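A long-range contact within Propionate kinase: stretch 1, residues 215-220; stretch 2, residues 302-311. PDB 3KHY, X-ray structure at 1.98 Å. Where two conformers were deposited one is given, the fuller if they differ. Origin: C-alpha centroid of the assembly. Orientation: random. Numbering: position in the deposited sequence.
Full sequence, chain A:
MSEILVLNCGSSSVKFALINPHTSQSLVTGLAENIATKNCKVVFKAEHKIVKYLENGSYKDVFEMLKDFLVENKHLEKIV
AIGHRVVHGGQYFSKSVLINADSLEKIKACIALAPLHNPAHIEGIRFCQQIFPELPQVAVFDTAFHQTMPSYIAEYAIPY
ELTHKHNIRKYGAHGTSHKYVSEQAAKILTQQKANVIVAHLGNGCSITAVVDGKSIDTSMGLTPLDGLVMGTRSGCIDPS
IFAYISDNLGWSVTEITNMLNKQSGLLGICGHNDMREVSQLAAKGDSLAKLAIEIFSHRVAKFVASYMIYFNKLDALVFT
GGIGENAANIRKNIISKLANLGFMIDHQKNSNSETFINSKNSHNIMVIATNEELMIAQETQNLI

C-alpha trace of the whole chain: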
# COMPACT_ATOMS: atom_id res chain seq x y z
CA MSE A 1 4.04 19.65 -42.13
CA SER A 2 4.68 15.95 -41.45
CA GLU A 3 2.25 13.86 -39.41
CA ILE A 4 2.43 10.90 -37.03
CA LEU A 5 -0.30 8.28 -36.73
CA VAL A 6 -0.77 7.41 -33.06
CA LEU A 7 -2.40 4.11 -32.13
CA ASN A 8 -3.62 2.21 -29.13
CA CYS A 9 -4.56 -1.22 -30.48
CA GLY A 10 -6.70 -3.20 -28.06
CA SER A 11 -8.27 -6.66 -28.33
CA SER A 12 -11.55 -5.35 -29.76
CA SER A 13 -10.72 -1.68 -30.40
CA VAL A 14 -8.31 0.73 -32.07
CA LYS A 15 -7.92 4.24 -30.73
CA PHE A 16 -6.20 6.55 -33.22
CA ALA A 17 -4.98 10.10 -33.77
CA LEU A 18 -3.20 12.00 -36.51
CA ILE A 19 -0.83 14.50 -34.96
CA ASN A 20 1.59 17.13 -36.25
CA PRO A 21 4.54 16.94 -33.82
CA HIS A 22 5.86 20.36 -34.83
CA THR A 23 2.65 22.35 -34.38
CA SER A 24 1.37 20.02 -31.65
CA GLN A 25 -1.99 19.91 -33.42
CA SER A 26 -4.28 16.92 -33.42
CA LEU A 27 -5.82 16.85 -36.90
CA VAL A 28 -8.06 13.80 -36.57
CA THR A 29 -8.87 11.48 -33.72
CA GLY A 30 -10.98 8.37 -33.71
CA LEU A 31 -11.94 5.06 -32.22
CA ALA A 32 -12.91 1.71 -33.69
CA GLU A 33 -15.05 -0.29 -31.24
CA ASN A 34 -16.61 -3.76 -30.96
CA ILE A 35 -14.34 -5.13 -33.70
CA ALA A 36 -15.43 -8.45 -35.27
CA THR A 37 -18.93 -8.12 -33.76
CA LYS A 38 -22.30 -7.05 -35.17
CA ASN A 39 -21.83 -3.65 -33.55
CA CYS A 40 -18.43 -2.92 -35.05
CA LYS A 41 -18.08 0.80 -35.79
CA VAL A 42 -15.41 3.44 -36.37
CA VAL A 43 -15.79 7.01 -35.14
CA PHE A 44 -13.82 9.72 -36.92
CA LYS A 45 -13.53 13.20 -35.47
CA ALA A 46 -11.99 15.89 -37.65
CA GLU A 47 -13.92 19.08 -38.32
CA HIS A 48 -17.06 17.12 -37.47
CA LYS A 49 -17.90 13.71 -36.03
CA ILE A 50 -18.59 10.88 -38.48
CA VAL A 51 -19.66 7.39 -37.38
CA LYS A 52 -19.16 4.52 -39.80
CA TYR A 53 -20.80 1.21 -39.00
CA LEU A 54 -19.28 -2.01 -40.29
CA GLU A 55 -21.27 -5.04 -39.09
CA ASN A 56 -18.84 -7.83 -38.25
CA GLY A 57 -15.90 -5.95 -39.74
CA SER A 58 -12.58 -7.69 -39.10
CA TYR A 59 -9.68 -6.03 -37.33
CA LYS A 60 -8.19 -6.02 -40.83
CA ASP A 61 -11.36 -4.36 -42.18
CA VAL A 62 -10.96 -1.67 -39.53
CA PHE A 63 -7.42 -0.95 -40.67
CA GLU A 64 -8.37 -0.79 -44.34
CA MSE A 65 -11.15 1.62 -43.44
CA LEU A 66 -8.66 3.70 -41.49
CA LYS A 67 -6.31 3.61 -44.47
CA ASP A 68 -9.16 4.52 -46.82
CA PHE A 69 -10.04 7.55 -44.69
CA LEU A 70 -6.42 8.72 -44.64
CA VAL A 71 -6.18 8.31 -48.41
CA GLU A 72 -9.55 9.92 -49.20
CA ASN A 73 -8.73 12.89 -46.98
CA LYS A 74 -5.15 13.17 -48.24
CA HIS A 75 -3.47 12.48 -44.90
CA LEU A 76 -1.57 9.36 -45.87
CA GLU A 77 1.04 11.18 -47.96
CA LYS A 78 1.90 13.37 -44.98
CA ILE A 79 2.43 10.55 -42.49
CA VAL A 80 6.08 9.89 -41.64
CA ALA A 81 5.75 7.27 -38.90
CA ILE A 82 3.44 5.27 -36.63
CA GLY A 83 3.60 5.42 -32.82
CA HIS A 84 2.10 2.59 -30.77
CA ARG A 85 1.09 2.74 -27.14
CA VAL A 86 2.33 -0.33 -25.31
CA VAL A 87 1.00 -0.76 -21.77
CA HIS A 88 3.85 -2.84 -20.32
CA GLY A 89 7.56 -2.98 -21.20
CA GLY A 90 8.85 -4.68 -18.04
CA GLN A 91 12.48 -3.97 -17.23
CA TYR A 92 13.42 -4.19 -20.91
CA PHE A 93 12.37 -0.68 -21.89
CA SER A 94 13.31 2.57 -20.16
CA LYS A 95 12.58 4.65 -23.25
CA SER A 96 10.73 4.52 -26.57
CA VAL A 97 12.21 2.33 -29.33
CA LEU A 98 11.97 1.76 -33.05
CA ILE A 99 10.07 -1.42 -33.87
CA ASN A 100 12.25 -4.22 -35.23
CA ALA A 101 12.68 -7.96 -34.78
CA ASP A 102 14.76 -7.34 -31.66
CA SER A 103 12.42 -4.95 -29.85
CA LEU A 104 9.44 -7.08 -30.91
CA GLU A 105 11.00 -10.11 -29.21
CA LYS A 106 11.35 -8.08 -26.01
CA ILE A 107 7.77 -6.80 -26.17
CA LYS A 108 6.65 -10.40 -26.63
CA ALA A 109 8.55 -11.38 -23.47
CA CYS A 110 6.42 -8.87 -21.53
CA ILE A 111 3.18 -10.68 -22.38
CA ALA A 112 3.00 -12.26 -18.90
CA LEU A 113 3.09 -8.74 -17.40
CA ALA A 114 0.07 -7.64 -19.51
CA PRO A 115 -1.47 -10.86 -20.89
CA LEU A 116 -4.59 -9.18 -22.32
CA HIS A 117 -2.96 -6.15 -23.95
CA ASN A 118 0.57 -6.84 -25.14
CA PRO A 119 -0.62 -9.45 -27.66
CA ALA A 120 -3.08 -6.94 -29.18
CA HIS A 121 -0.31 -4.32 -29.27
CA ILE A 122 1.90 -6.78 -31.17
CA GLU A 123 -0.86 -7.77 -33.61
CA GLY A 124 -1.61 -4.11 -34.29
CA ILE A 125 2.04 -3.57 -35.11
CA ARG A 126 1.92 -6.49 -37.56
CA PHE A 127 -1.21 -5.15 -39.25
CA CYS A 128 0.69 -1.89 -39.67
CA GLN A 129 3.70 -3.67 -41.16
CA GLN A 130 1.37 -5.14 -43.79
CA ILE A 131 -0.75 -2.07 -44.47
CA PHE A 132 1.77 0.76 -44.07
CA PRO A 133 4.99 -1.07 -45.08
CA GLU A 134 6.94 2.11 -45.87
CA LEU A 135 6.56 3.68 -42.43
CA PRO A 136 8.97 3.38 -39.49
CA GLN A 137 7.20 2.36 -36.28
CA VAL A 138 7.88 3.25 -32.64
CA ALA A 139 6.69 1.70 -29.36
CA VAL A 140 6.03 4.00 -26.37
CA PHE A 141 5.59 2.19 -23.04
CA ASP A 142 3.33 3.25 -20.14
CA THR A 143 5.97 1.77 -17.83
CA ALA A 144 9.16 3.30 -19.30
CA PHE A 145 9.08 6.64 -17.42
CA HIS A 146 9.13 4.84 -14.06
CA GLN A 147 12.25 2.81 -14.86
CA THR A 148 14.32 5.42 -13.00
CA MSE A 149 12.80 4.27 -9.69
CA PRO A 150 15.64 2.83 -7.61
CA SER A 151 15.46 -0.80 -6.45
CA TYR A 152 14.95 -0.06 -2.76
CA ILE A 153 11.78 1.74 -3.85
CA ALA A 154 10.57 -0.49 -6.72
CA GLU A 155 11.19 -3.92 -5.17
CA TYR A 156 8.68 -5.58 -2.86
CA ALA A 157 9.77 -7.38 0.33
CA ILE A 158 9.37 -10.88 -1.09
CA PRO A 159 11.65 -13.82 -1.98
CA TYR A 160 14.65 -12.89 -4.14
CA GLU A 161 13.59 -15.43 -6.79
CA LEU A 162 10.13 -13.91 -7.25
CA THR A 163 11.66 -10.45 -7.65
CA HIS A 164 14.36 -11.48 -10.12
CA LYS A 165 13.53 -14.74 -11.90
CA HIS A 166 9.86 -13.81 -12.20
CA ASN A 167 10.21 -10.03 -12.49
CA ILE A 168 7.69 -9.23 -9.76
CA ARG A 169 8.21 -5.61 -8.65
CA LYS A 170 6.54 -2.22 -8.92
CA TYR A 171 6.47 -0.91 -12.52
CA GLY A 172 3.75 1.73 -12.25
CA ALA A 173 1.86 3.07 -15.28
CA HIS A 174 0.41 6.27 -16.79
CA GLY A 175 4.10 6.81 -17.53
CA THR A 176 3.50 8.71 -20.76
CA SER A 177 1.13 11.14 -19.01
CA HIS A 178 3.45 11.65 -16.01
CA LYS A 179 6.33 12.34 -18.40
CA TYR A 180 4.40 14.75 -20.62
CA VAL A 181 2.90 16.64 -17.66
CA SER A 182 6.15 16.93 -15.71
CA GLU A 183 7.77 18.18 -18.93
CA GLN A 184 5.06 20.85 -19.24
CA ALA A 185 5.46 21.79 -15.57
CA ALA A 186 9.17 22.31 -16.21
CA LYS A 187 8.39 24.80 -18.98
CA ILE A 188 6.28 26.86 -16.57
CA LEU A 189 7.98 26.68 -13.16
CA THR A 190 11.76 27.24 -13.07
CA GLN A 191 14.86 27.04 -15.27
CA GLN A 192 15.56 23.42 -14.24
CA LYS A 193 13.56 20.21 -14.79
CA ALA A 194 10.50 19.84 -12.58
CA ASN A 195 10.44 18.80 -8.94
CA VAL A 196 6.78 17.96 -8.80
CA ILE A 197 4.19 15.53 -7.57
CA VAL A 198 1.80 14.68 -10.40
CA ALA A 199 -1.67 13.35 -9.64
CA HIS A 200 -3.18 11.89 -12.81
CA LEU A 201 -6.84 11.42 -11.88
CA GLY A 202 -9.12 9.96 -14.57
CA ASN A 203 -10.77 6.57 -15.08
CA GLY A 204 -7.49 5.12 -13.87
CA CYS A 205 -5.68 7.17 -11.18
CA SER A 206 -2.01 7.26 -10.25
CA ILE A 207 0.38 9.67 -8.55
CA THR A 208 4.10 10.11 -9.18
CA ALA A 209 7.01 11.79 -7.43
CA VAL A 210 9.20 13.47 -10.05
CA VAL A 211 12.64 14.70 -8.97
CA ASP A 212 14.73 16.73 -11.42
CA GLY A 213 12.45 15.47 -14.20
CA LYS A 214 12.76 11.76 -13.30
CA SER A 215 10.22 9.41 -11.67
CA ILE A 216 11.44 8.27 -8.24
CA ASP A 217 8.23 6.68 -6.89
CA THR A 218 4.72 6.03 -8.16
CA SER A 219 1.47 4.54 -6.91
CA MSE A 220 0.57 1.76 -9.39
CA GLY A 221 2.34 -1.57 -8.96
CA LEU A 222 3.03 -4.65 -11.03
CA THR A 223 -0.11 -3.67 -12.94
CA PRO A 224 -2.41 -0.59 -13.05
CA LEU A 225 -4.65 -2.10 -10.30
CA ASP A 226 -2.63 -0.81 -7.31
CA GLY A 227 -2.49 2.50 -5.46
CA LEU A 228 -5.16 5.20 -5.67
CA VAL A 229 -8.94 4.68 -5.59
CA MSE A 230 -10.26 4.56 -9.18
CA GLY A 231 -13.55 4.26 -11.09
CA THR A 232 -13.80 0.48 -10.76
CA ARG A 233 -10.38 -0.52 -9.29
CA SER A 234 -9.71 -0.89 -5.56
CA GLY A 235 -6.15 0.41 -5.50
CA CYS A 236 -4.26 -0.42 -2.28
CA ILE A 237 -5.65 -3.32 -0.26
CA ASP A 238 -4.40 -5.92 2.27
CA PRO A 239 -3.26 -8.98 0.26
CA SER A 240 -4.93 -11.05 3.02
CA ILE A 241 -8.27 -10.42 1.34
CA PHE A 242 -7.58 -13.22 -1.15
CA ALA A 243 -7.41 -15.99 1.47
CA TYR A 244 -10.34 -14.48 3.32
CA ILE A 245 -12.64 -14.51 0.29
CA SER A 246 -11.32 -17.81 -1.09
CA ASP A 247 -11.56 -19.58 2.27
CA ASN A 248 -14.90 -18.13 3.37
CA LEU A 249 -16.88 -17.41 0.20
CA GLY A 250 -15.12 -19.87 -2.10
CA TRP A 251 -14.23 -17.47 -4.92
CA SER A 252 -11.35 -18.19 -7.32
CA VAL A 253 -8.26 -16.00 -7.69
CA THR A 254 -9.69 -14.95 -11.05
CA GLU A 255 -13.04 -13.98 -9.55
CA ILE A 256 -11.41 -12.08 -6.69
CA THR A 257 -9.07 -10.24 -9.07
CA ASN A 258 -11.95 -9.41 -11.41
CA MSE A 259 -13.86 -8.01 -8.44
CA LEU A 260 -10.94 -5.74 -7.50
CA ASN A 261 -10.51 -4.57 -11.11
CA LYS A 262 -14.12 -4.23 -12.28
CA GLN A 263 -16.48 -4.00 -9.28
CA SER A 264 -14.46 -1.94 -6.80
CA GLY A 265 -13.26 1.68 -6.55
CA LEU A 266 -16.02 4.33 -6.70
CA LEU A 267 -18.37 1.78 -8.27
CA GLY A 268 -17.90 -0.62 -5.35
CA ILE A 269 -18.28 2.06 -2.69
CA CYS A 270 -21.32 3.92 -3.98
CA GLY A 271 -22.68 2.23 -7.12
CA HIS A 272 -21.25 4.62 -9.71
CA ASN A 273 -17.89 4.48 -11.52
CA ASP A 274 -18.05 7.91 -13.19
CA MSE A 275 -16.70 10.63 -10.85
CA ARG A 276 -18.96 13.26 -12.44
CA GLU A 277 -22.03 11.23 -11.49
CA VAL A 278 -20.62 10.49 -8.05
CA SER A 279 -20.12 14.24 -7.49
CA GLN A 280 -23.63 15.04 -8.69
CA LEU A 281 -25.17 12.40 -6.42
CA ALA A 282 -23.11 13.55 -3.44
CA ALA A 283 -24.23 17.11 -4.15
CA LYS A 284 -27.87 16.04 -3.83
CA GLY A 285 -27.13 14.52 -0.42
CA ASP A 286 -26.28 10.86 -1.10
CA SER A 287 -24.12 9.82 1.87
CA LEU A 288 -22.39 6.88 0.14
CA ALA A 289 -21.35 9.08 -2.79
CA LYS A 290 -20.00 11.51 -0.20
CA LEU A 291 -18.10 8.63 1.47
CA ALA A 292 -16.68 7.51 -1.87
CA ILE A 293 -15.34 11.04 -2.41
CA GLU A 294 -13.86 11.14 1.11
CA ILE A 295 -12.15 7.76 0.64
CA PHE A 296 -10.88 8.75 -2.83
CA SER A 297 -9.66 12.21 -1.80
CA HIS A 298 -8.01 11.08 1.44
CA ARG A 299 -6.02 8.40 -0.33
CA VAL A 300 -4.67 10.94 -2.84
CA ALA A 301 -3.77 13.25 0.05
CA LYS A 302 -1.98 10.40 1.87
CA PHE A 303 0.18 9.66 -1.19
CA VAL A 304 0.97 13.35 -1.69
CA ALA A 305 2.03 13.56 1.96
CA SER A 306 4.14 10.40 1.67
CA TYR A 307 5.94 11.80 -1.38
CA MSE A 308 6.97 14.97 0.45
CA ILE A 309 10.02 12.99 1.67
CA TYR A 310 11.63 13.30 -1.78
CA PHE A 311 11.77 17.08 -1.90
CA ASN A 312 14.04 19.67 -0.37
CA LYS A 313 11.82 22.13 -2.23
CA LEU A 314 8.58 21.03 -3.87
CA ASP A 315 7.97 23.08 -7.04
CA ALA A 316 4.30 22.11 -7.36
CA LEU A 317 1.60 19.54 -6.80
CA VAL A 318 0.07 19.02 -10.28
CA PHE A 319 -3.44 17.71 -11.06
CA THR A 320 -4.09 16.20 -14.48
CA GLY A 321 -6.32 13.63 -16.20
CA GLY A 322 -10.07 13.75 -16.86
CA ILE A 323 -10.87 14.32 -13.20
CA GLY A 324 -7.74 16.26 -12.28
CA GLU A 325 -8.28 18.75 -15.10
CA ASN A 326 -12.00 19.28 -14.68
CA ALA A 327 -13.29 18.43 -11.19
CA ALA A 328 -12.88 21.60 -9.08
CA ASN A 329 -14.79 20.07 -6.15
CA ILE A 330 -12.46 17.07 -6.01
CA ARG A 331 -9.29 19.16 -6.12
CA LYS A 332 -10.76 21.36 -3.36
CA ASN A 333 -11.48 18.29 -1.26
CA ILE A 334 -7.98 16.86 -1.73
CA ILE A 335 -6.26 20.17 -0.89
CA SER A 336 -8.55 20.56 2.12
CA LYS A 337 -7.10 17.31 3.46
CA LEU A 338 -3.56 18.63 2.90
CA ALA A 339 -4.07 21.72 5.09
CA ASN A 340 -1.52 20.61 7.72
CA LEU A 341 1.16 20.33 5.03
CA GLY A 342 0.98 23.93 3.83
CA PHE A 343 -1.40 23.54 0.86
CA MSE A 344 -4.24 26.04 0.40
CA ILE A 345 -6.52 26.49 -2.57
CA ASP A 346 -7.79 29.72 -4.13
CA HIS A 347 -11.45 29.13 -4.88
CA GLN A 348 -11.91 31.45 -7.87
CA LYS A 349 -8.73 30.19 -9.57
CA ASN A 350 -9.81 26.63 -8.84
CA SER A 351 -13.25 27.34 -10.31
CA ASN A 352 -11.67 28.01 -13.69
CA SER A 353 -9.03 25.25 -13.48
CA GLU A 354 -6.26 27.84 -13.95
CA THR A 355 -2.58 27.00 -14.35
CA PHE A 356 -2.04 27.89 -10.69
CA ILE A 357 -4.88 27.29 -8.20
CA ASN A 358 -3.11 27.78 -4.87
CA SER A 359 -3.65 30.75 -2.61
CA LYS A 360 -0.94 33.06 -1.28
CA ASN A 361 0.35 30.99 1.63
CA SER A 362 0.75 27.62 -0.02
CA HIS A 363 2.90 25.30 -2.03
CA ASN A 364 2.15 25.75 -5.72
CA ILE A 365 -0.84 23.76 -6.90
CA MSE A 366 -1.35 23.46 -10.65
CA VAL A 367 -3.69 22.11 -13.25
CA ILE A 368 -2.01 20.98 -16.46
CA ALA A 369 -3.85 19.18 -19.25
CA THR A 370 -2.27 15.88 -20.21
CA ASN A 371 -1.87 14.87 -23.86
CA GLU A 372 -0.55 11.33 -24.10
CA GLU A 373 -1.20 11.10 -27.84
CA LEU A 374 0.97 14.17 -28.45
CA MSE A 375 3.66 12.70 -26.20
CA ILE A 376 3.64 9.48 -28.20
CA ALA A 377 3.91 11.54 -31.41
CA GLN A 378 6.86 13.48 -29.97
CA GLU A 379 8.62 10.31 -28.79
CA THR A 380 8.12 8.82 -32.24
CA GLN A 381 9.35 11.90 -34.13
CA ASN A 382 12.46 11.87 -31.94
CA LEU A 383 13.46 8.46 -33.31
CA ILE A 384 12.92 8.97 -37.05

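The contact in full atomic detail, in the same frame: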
# COMPACT_ATOMS: atom_id res chain seq x y z
N SER A 215 11.07 10.14 -12.61
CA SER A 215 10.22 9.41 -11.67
C SER A 215 11.08 8.72 -10.60
O SER A 215 12.05 8.04 -10.92
CB SER A 215 9.37 8.37 -12.42
OG SER A 215 8.63 7.57 -11.49
N ILE A 216 10.74 8.93 -9.33
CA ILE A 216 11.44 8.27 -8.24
C ILE A 216 10.52 7.33 -7.47
O ILE A 216 10.98 6.41 -6.79
CB ILE A 216 12.10 9.30 -7.27
CG1 ILE A 216 13.07 8.61 -6.32
CG2 ILE A 216 11.04 10.06 -6.47
CD1 ILE A 216 13.92 9.61 -5.53
N ASP A 217 9.20 7.55 -7.57
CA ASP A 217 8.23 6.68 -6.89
C ASP A 217 6.89 6.91 -7.57
O ASP A 217 6.65 7.97 -8.12
CB ASP A 217 8.17 7.03 -5.39
CG ASP A 217 7.60 5.90 -4.52
OD1 ASP A 217 7.07 4.89 -5.03
OD2 ASP A 217 7.65 6.06 -3.28
N THR A 218 6.02 5.90 -7.54
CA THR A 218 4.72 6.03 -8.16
C THR A 218 3.77 5.02 -7.54
O THR A 218 4.22 4.03 -6.92
CB THR A 218 4.82 5.82 -9.68
OG1 THR A 218 3.60 6.20 -10.30
CG2 THR A 218 5.15 4.36 -10.01
N SER A 219 2.47 5.25 -7.71
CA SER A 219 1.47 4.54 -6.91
C SER A 219 0.96 3.21 -7.48
O SER A 219 0.56 2.32 -6.72
CB SER A 219 0.30 5.48 -6.58
OG SER A 219 -0.43 5.81 -7.75
N MSE A 220 0.96 3.06 -8.81
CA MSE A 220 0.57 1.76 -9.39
C MSE A 220 1.67 0.72 -9.17
O MSE A 220 2.76 1.08 -8.77
CB MSE A 220 0.20 1.89 -10.87
CG MSE A 220 -1.18 2.52 -11.07
SE MSE A 220 -1.47 3.10 -12.89
CE MSE A 220 -3.42 3.36 -12.82
N LYS A 302 -2.99 11.23 1.20
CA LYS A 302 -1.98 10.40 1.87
C LYS A 302 -0.74 10.13 1.01
O LYS A 302 0.39 10.13 1.53
CB LYS A 302 -2.59 9.08 2.38
CG LYS A 302 -3.27 9.25 3.74
CD LYS A 302 -3.91 7.97 4.23
CE LYS A 302 -2.86 6.94 4.60
NZ LYS A 302 -3.55 5.71 5.09
N PHE A 303 -0.94 9.87 -0.28
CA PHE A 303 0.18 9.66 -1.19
C PHE A 303 0.98 10.95 -1.39
O PHE A 303 2.20 10.94 -1.39
CB PHE A 303 -0.29 9.11 -2.55
CG PHE A 303 -0.33 7.60 -2.62
CD1 PHE A 303 0.77 6.88 -3.07
CD2 PHE A 303 -1.46 6.91 -2.20
CE1 PHE A 303 0.74 5.49 -3.12
CE2 PHE A 303 -1.50 5.52 -2.25
CZ PHE A 303 -0.40 4.82 -2.71
N VAL A 304 0.29 12.07 -1.57
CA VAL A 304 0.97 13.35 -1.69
C VAL A 304 1.85 13.56 -0.47
O VAL A 304 3.04 13.86 -0.60
CB VAL A 304 -0.03 14.51 -1.76
CG1 VAL A 304 0.72 15.84 -1.65
CG2 VAL A 304 -0.83 14.44 -3.06
N ALA A 305 1.27 13.40 0.72
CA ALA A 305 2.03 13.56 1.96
C ALA A 305 3.24 12.63 2.02
O ALA A 305 4.34 13.05 2.43
CB ALA A 305 1.12 13.32 3.17
N SER A 306 3.05 11.38 1.59
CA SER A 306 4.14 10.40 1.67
C SER A 306 5.27 10.77 0.72
O SER A 306 6.43 10.49 1.00
CB SER A 306 3.64 8.98 1.36
OG SER A 306 3.68 8.69 -0.02
N TYR A 307 4.92 11.38 -0.40
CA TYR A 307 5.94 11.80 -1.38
C TYR A 307 6.71 13.07 -1.01
O TYR A 307 7.72 13.40 -1.64
CB TYR A 307 5.31 11.96 -2.77
CG TYR A 307 4.89 10.64 -3.42
CD1 TYR A 307 5.10 9.42 -2.78
CD2 TYR A 307 4.27 10.63 -4.67
CE1 TYR A 307 4.70 8.21 -3.38
CE2 TYR A 307 3.88 9.45 -5.27
CZ TYR A 307 4.09 8.24 -4.63
OH TYR A 307 3.68 7.08 -5.26
N MSE A 308 6.24 13.79 -0.00
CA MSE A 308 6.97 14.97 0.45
C MSE A 308 8.41 14.62 0.87
O MSE A 308 9.29 15.48 0.82
CB MSE A 308 6.23 15.67 1.60
CG MSE A 308 4.85 16.18 1.22
SE MSE A 308 4.94 17.49 -0.26
CE MSE A 308 5.54 19.05 0.78
N ILE A 309 8.66 13.38 1.27
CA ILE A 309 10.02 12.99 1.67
C ILE A 309 11.07 13.22 0.59
O ILE A 309 12.25 13.40 0.91
CB ILE A 309 10.15 11.50 2.07
CG1 ILE A 309 9.79 10.59 0.89
CG2 ILE A 309 9.32 11.18 3.30
CD1 ILE A 309 10.20 9.13 1.12
N TYR A 310 10.66 13.21 -0.68
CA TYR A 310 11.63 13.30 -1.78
C TYR A 310 12.10 14.71 -2.11
O TYR A 310 12.96 14.89 -2.98
CB TYR A 310 11.09 12.66 -3.06
CG TYR A 310 10.72 11.21 -2.89
CD1 TYR A 310 11.69 10.24 -2.62
CD2 TYR A 310 9.38 10.80 -3.00
CE1 TYR A 310 11.35 8.91 -2.46
CE2 TYR A 310 9.03 9.47 -2.83
CZ TYR A 310 10.02 8.53 -2.56
OH TYR A 310 9.69 7.20 -2.40
N PHE A 311 11.55 15.72 -1.44
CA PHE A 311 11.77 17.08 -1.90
C PHE A 311 12.36 18.01 -0.85
O PHE A 311 11.77 18.22 0.20
CB PHE A 311 10.44 17.68 -2.41
CG PHE A 311 9.83 16.90 -3.54
CD1 PHE A 311 10.23 17.13 -4.85
CD2 PHE A 311 8.85 15.95 -3.30
CE1 PHE A 311 9.68 16.41 -5.91
CE2 PHE A 311 8.28 15.23 -4.35
CZ PHE A 311 8.70 15.47 -5.66
O HOH W 1 4.35 4.76 -3.85

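The most striking feature of this contact is a very short hydrogen bond: the phenol OH of Tyr310 donates to OD2 of Asp217 across only 2.5 Å. A buried carboxylate readily accepts a hydrogen bond from a phenol, here at the short end of the range. No two touching residues are closer than 84 positions in sequence. Asp217 lies in a strand and Phe303 in a helix, with Tyr307 and Tyr310 later in the same stretch. The side chains of Asp217 and Tyr310 both leave the backbone toward the opposing stretch. The long, rigid tyrosine lets its hydroxyl span a gap that is still 9.0 Å between CA of Asp217 and CA of Tyr310, and the carboxylate meets the ring at its edge, near the ring plane, where the hydroxyl lies.

The same ring also serves an apolar neighbour. CG2 of Ile216 sits over one face, 3.8 Å from the centroid of the Tyr310 ring and 12° off its normal, a CH-pi contact, while CD1 of Ile216 packs 3.7 Å from CD1 of Tyr310. A branched aliphatic residue suits this place because it can lay one methyl, CG2, on the aromatic face while CD1 lies to the side. Tyrosine thus combines a greasy face with a polar tip, and it has the largest area covered in the contact, 77 of the 327 Å² summed over both stretches.

OD1 of Asp217 accepts a weak hydrogen bond from the backbone N of Thr218 at 2.9 Å, and it accepts a further hydrogen bond from a water whose O lies 3.0 Å from OD1. The O of that water is also hydrogen-bonded to OH of Tyr307 at 2.8 Å, so a solvent molecule links the strand to a second tyrosine. Tyr307 also packs directly against the strand's end: its OH comes 3.1 Å from C of Thr218 and 3.3 Å from N of Ser219, although the latter approach has too poor an angle for a hydrogen bond. Thr218 itself points its CB away, leaving its backbone to face the tyrosine.

Beyond the strand, Ser219 turns its small side chain toward the helix, and its CB rests 3.5 Å from CE1 of Phe303. The backbone N of Tyr307 donates to O of Phe303 at 2.9 Å, a one-turn spacing that helps present both rings to the same stretch. The example illustrates a general principle: tyrosines can bridge separated backbones, their rings packing while their hydroxyls reach a buried carboxylate directly or through water.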